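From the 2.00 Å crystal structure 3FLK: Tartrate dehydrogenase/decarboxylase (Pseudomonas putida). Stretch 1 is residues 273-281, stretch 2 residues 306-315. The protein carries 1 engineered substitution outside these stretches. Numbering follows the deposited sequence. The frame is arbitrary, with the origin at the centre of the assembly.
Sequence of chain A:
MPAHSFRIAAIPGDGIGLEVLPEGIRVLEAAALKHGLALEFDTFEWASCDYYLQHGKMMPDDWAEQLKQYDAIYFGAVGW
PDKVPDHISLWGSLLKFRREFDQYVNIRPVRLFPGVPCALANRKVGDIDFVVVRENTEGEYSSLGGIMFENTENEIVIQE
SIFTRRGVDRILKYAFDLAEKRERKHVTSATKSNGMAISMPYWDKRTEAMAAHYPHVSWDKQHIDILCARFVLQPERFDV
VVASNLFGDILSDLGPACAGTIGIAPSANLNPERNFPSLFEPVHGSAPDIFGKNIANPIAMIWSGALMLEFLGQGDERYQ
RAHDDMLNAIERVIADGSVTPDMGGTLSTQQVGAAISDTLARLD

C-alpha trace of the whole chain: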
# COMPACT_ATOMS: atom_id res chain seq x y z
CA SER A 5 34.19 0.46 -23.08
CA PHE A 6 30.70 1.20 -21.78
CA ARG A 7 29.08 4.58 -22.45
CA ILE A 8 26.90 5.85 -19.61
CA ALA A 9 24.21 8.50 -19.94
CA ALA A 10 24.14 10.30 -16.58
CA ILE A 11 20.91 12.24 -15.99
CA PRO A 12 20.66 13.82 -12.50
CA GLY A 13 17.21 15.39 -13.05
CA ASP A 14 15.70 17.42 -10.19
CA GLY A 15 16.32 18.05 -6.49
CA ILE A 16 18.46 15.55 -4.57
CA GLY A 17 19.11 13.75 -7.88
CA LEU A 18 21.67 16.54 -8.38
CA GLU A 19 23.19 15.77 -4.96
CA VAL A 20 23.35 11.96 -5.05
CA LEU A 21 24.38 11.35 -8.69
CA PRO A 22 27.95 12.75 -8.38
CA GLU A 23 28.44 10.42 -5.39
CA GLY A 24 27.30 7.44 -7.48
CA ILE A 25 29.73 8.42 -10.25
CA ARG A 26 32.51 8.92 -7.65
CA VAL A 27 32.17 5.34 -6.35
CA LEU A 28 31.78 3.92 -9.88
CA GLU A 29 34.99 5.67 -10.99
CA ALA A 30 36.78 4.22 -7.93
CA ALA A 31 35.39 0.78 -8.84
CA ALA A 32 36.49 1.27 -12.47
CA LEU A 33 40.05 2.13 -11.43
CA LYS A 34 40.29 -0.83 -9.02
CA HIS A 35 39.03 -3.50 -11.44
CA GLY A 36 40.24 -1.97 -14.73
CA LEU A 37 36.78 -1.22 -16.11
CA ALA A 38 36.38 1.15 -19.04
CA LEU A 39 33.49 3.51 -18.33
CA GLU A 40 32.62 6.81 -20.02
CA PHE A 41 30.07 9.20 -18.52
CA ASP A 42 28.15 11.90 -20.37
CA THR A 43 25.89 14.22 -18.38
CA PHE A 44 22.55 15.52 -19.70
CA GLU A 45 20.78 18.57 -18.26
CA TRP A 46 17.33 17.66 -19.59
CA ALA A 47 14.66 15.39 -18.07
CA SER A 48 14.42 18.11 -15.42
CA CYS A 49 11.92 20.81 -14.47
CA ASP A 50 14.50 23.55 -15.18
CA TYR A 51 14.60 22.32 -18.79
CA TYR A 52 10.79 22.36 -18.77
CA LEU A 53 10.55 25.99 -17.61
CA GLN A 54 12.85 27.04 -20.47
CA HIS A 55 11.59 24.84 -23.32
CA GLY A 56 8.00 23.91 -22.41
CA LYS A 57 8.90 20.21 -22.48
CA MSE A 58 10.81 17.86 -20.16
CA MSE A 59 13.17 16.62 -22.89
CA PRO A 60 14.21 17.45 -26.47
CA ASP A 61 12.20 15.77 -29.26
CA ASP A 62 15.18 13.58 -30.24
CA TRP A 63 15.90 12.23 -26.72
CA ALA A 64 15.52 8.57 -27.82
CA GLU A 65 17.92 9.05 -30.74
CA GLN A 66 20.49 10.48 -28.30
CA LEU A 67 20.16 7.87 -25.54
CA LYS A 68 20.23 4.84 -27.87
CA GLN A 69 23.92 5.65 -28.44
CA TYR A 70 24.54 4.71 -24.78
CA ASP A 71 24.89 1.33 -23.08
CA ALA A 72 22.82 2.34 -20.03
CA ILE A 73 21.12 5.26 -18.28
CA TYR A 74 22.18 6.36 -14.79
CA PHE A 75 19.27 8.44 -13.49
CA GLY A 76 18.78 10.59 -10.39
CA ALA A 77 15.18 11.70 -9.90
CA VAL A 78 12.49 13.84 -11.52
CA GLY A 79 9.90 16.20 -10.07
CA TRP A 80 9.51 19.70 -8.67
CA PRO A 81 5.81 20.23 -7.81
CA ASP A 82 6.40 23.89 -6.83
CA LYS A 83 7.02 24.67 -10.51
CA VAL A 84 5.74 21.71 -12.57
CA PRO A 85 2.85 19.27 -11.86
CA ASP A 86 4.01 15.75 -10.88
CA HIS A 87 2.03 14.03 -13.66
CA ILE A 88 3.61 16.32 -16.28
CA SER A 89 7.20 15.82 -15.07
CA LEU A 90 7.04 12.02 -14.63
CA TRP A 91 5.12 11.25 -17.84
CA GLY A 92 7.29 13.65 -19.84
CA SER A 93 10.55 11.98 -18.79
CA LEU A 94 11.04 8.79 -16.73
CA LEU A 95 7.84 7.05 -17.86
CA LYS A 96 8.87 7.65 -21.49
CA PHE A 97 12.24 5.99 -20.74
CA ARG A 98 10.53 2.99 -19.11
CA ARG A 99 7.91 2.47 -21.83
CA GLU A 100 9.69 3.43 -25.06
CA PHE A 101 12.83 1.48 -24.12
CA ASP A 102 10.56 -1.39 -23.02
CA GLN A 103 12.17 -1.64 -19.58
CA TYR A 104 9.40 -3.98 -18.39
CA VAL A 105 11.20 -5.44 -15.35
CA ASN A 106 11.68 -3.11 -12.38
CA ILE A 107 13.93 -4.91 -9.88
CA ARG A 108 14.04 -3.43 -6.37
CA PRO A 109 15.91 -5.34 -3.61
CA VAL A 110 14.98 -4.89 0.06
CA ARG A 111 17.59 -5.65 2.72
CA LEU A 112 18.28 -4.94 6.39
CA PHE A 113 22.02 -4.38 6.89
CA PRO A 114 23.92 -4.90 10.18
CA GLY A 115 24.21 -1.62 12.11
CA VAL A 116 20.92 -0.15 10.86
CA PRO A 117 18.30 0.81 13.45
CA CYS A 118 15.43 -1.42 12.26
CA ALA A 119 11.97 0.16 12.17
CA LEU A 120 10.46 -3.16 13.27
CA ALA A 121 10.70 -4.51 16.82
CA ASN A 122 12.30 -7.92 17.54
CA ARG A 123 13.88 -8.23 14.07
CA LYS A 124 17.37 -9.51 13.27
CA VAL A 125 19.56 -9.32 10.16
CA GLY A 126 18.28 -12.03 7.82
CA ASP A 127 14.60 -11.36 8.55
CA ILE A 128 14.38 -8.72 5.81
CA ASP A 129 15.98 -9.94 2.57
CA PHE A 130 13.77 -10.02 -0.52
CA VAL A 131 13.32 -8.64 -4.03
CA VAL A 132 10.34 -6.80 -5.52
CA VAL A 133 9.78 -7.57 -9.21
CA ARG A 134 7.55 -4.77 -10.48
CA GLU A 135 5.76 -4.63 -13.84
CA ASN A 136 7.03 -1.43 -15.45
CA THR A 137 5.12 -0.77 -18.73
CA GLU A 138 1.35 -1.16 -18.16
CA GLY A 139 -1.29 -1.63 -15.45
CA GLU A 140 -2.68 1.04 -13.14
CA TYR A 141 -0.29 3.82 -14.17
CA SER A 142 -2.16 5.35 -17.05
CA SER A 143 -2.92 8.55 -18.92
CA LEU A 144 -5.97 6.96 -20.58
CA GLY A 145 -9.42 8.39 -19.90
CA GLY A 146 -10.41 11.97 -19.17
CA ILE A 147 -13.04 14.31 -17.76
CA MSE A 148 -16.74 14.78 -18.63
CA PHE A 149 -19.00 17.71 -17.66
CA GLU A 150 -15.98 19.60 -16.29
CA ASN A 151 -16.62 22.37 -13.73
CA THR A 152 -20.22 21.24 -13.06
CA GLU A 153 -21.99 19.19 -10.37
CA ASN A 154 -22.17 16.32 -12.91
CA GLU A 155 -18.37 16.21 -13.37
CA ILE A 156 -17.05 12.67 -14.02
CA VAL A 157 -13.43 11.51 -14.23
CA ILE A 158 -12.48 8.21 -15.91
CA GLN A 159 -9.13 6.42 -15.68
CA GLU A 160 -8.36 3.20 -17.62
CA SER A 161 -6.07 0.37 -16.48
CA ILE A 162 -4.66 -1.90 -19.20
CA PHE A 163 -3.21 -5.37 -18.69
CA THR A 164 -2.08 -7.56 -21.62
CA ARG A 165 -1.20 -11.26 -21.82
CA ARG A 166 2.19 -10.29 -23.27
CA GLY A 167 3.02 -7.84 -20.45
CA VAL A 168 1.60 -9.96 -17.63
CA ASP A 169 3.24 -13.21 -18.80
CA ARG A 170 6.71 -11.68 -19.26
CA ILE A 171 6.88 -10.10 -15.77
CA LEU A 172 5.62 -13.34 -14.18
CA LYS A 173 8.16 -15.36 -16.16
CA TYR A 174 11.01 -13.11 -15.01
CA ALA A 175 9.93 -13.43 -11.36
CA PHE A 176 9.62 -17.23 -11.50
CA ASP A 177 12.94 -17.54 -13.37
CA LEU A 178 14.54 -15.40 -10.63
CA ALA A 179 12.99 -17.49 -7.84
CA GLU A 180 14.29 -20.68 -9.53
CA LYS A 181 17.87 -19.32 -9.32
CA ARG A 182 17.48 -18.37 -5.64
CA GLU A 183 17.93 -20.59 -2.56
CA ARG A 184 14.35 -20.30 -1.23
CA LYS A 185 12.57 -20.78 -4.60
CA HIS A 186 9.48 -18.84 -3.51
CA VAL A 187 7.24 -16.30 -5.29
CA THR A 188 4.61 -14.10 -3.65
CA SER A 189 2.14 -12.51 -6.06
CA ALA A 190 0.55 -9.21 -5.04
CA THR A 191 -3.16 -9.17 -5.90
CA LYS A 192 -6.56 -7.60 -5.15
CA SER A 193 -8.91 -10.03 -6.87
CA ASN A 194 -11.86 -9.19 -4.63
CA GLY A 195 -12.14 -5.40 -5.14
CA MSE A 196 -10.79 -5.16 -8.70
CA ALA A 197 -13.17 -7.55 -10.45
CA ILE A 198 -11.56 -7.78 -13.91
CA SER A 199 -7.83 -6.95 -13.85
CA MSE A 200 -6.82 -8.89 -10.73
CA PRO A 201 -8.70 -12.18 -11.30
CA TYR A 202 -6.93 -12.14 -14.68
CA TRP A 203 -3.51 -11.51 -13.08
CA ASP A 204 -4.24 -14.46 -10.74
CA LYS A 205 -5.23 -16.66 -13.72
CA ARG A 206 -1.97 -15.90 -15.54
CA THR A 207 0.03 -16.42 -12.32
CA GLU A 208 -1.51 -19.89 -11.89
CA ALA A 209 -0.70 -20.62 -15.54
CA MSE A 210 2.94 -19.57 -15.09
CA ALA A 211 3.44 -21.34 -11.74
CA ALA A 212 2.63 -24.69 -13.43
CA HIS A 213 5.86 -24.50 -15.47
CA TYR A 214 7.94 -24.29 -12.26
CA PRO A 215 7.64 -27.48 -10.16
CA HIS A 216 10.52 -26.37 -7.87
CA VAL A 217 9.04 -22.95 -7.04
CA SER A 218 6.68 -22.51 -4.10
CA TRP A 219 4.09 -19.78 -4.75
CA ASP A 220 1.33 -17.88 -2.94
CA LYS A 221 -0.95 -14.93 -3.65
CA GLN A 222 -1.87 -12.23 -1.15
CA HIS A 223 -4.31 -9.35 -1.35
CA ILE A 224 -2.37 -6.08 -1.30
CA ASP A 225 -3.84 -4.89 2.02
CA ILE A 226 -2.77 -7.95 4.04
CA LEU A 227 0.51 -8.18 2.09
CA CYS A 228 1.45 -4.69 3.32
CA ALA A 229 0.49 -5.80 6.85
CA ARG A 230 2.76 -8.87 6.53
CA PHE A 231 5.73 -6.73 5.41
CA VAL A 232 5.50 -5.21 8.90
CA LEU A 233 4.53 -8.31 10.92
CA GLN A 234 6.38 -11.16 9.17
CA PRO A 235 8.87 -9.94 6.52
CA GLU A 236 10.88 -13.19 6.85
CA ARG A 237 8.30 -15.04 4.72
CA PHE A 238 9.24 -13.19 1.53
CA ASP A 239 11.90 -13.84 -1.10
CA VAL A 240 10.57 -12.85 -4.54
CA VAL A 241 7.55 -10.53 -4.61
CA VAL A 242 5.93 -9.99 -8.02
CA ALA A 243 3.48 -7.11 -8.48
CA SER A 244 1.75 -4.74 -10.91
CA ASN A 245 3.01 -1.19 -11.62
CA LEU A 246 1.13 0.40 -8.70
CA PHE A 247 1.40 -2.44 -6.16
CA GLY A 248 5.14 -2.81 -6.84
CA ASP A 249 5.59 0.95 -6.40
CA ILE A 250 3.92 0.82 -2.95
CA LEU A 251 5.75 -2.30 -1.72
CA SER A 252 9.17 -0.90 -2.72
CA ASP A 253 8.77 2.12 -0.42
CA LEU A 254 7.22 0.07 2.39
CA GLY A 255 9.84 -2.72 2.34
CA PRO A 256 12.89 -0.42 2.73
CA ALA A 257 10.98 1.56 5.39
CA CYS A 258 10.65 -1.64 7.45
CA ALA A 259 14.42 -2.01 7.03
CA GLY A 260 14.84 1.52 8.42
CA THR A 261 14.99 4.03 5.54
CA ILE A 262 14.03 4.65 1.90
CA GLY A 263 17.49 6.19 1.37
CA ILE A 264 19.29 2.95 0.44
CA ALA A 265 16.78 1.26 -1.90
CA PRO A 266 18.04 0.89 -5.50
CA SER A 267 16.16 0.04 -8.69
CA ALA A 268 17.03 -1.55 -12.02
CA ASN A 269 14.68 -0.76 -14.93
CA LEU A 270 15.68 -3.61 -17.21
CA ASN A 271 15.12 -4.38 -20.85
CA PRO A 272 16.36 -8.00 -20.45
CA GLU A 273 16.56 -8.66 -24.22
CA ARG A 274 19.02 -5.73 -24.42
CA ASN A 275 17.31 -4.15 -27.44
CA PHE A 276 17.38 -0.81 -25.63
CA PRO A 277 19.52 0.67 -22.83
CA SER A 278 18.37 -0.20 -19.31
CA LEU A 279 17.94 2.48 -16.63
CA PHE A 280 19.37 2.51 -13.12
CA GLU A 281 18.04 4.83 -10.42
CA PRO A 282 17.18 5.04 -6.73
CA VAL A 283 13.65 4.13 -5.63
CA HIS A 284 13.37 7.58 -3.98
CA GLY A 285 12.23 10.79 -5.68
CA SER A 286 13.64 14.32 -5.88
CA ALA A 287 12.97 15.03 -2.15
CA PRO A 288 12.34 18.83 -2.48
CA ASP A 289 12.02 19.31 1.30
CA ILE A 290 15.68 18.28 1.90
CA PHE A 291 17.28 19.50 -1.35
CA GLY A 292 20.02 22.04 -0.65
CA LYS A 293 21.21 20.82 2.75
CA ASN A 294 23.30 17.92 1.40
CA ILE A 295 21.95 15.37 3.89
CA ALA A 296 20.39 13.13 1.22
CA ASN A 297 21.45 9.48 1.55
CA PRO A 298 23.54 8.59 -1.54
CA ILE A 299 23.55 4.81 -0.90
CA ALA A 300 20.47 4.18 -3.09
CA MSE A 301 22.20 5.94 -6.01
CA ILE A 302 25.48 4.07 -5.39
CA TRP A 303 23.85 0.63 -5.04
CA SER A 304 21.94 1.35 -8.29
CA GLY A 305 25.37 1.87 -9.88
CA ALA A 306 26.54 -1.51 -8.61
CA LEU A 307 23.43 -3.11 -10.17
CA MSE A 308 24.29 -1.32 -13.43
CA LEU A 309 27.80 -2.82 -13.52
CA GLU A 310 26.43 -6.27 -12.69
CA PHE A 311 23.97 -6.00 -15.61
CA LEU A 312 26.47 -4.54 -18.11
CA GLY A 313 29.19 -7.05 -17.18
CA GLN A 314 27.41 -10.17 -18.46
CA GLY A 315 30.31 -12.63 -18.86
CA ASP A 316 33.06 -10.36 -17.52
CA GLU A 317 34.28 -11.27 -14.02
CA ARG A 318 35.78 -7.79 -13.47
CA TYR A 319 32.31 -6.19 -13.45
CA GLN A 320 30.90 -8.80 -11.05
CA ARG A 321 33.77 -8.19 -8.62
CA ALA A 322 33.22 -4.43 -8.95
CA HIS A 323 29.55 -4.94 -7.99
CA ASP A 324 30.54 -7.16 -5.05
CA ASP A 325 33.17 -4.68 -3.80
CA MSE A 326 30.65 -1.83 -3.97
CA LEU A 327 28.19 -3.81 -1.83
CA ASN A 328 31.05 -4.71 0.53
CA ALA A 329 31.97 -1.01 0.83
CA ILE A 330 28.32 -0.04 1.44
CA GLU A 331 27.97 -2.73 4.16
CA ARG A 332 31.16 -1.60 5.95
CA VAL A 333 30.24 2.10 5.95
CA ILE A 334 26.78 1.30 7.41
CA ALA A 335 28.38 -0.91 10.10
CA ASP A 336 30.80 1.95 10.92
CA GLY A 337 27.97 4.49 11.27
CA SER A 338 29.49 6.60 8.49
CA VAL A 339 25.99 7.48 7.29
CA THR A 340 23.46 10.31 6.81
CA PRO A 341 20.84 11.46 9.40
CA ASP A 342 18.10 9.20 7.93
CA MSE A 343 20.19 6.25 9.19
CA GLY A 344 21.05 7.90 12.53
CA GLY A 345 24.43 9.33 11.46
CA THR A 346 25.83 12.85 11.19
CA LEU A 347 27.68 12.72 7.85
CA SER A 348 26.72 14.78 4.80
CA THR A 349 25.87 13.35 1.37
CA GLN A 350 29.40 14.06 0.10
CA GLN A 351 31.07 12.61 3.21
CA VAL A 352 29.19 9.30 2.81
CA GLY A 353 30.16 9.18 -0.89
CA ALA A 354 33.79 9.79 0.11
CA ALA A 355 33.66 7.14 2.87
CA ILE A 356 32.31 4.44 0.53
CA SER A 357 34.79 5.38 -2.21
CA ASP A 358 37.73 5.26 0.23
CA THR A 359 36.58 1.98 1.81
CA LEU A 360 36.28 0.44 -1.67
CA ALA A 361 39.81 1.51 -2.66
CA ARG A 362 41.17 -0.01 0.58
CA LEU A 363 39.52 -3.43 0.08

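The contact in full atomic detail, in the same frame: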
# COMPACT_ATOMS: atom_id res chain seq x y z
N GLU A 273 16.16 -8.25 -22.87
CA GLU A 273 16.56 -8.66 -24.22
C GLU A 273 17.69 -7.78 -24.76
O GLU A 273 18.30 -8.11 -25.78
CB GLU A 273 15.36 -8.63 -25.17
CG GLU A 273 14.26 -9.64 -24.84
CD GLU A 273 13.38 -9.21 -23.67
OE1 GLU A 273 13.27 -7.99 -23.41
OE2 GLU A 273 12.81 -10.10 -23.00
N ARG A 274 17.95 -6.67 -24.08
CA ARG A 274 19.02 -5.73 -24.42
C ARG A 274 18.86 -5.12 -25.81
O ARG A 274 19.84 -4.88 -26.52
CB ARG A 274 20.40 -6.37 -24.23
CG ARG A 274 20.68 -6.80 -22.80
CD ARG A 274 21.88 -7.71 -22.70
NE ARG A 274 21.99 -8.32 -21.38
CZ ARG A 274 22.71 -7.81 -20.37
NH1 ARG A 274 23.39 -6.69 -20.53
NH2 ARG A 274 22.75 -8.45 -19.21
N ASN A 275 17.61 -4.86 -26.20
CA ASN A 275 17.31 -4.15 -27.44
C ASN A 275 17.45 -2.65 -27.25
O ASN A 275 17.72 -1.92 -28.21
CB ASN A 275 15.89 -4.49 -27.92
CG ASN A 275 15.76 -5.93 -28.38
OD1 ASN A 275 16.70 -6.52 -28.90
ND2 ASN A 275 14.57 -6.50 -28.19
N PHE A 276 17.26 -2.21 -26.01
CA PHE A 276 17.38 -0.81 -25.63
C PHE A 276 18.23 -0.70 -24.36
O PHE A 276 18.37 -1.68 -23.64
CB PHE A 276 15.99 -0.22 -25.38
CG PHE A 276 15.06 -0.31 -26.56
CD1 PHE A 276 15.12 0.62 -27.59
CD2 PHE A 276 14.11 -1.33 -26.63
CE1 PHE A 276 14.25 0.54 -28.68
CE2 PHE A 276 13.24 -1.41 -27.72
CZ PHE A 276 13.31 -0.48 -28.74
N PRO A 277 18.81 0.49 -24.10
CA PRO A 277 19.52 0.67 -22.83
C PRO A 277 18.60 0.54 -21.62
O PRO A 277 17.45 1.00 -21.65
CB PRO A 277 20.08 2.09 -22.92
CG PRO A 277 19.25 2.77 -23.96
CD PRO A 277 18.87 1.71 -24.93
N SER A 278 19.09 -0.12 -20.57
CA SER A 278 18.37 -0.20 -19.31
C SER A 278 18.66 1.05 -18.47
O SER A 278 19.61 1.79 -18.75
CB SER A 278 18.75 -1.47 -18.56
OG SER A 278 18.30 -2.62 -19.25
N LEU A 279 17.83 1.29 -17.46
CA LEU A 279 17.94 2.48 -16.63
C LEU A 279 18.10 2.13 -15.16
O LEU A 279 17.39 1.28 -14.63
CB LEU A 279 16.73 3.40 -16.84
CG LEU A 279 16.71 4.76 -16.14
CD1 LEU A 279 16.00 5.78 -17.00
CD2 LEU A 279 16.06 4.67 -14.77
N PHE A 280 19.05 2.79 -14.51
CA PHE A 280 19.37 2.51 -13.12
C PHE A 280 19.24 3.78 -12.29
O PHE A 280 19.81 4.82 -12.62
CB PHE A 280 20.75 1.86 -13.00
CG PHE A 280 20.87 0.57 -13.77
CD1 PHE A 280 20.66 -0.65 -13.14
CD2 PHE A 280 21.16 0.58 -15.14
CE1 PHE A 280 20.75 -1.85 -13.86
CE2 PHE A 280 21.25 -0.61 -15.86
CZ PHE A 280 21.04 -1.83 -15.22
N GLU A 281 18.46 3.68 -11.21
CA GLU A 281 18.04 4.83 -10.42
C GLU A 281 17.70 4.40 -9.00
O GLU A 281 17.40 3.23 -8.76
CB GLU A 281 16.81 5.51 -11.06
CG GLU A 281 15.56 4.62 -11.07
CD GLU A 281 14.28 5.35 -11.42
OE1 GLU A 281 14.19 6.58 -11.22
OE2 GLU A 281 13.35 4.68 -11.90
N ALA A 306 26.05 -0.14 -8.73
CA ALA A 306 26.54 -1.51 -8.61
C ALA A 306 25.68 -2.48 -9.43
O ALA A 306 26.22 -3.37 -10.11
CB ALA A 306 26.59 -1.94 -7.15
N LEU A 307 24.36 -2.31 -9.37
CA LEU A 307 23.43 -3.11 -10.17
C LEU A 307 23.67 -2.91 -11.67
O LEU A 307 23.58 -3.86 -12.44
CB LEU A 307 21.97 -2.78 -9.83
CG LEU A 307 21.47 -3.08 -8.41
CD1 LEU A 307 20.01 -2.66 -8.27
CD2 LEU A 307 21.64 -4.55 -8.05
N MSE A 308 23.98 -1.67 -12.05
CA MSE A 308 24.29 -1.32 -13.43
C MSE A 308 25.51 -2.06 -13.96
O MSE A 308 25.50 -2.57 -15.08
CB MSE A 308 24.47 0.20 -13.56
CG MSE A 308 24.74 0.68 -14.97
SE MSE A 308 24.58 2.61 -15.12
CE MSE A 308 25.01 2.80 -16.99
N LEU A 309 26.56 -2.12 -13.14
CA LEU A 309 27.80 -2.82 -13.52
C LEU A 309 27.57 -4.32 -13.62
O LEU A 309 28.09 -4.97 -14.53
CB LEU A 309 28.93 -2.51 -12.54
CG LEU A 309 29.43 -1.06 -12.44
CD1 LEU A 309 30.65 -0.99 -11.52
CD2 LEU A 309 29.77 -0.48 -13.82
N GLU A 310 26.80 -4.86 -12.68
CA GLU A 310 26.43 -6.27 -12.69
C GLU A 310 25.69 -6.64 -13.98
O GLU A 310 25.98 -7.67 -14.60
CB GLU A 310 25.58 -6.60 -11.46
CG GLU A 310 25.38 -8.10 -11.20
CD GLU A 310 24.57 -8.37 -9.94
OE1 GLU A 310 23.52 -7.74 -9.74
OE2 GLU A 310 25.00 -9.23 -9.14
N PHE A 311 24.76 -5.78 -14.39
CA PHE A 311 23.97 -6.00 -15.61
C PHE A 311 24.77 -5.83 -16.90
O PHE A 311 24.60 -6.60 -17.85
CB PHE A 311 22.73 -5.10 -15.62
CG PHE A 311 21.77 -5.41 -16.75
CD1 PHE A 311 20.98 -6.55 -16.71
CD2 PHE A 311 21.67 -4.56 -17.84
CE1 PHE A 311 20.09 -6.84 -17.75
CE2 PHE A 311 20.79 -4.84 -18.89
CZ PHE A 311 20.01 -5.98 -18.84
N LEU A 312 25.62 -4.80 -16.94
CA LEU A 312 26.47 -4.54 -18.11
C LEU A 312 27.58 -5.57 -18.29
O LEU A 312 27.99 -5.86 -19.41
CB LEU A 312 27.08 -3.14 -18.04
CG LEU A 312 26.20 -1.92 -18.32
CD1 LEU A 312 26.99 -0.64 -18.09
CD2 LEU A 312 25.62 -1.94 -19.74
N GLY A 313 28.05 -6.13 -17.18
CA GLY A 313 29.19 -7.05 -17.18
C GLY A 313 28.97 -8.32 -17.98
O GLY A 313 29.84 -8.74 -18.74
N GLN A 314 27.79 -8.92 -17.79
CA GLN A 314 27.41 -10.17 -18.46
C GLN A 314 28.37 -11.32 -18.15
O GLN A 314 28.24 -11.98 -17.12
CB GLN A 314 27.20 -9.97 -19.97
CG GLN A 314 25.91 -9.24 -20.31
CD GLN A 314 25.73 -9.00 -21.79
OE1 GLN A 314 26.24 -8.02 -22.34
NE2 GLN A 314 24.97 -9.87 -22.45
N GLY A 315 29.34 -11.55 -19.04
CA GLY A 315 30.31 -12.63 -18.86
C GLY A 315 31.62 -12.21 -18.22
O GLY A 315 32.46 -13.06 -17.91

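The contact packs a strand nearly antiparallel against the C-terminal part of a helix, with the buried Phe280 ring at one end and an arginine that both stacks on a phenylalanine and donates two hydrogen bonds to its carbonyl oxygen at the other. The axes of strand 278-281 and helix 306-313 run at 158° and approach to 8.6 Å, and together the two stretches bury 458 Å².

Phe280 anchors the buried end. Its CA-to-CB bond points toward the helix, and the m rotamer lays the ring against the backbone of Met308, whose CA sits 3.6 Å from the ring centroid, almost on the ring normal, in a CH-pi contact. The selenomethionine side chain starts sideways, bringing CG to 3.6 Å from Phe280 CD2 before its extended t, t, t chain leads away. Leu307 CB lies 4.1 Å from Phe280 CD1, and Phe311 CB lies 3.7 Å from Phe280 CZ, so a flat, apolar ring fills the space beside one helical turn. Between Ser278 and Phe280, Leu279 points away, in keeping with strand alternation, and Ser278 again faces the helix; Ser278 OG lies 3.4 Å from Phe311 CE2.

At the exposed end, Arg274 reaches across to the C-terminal end of the helix with a long, largely extended side chain. Its NH1 and NH2 each donate a hydrogen bond to Phe311 O, both at 2.9 Å, while the guanidinium lies flat on the ring of the same residue, with planes 10° apart and CZ 3.8 Å from the ring centroid, a cation-pi arrangement. Gln314, which leaves the helix with positive phi, covers the opposite face of the guanidinium, its CG 3.4 Å from Arg274 NH2. Arginine suits this exposed position because its planar, charged group can satisfy a carbonyl and stack at once.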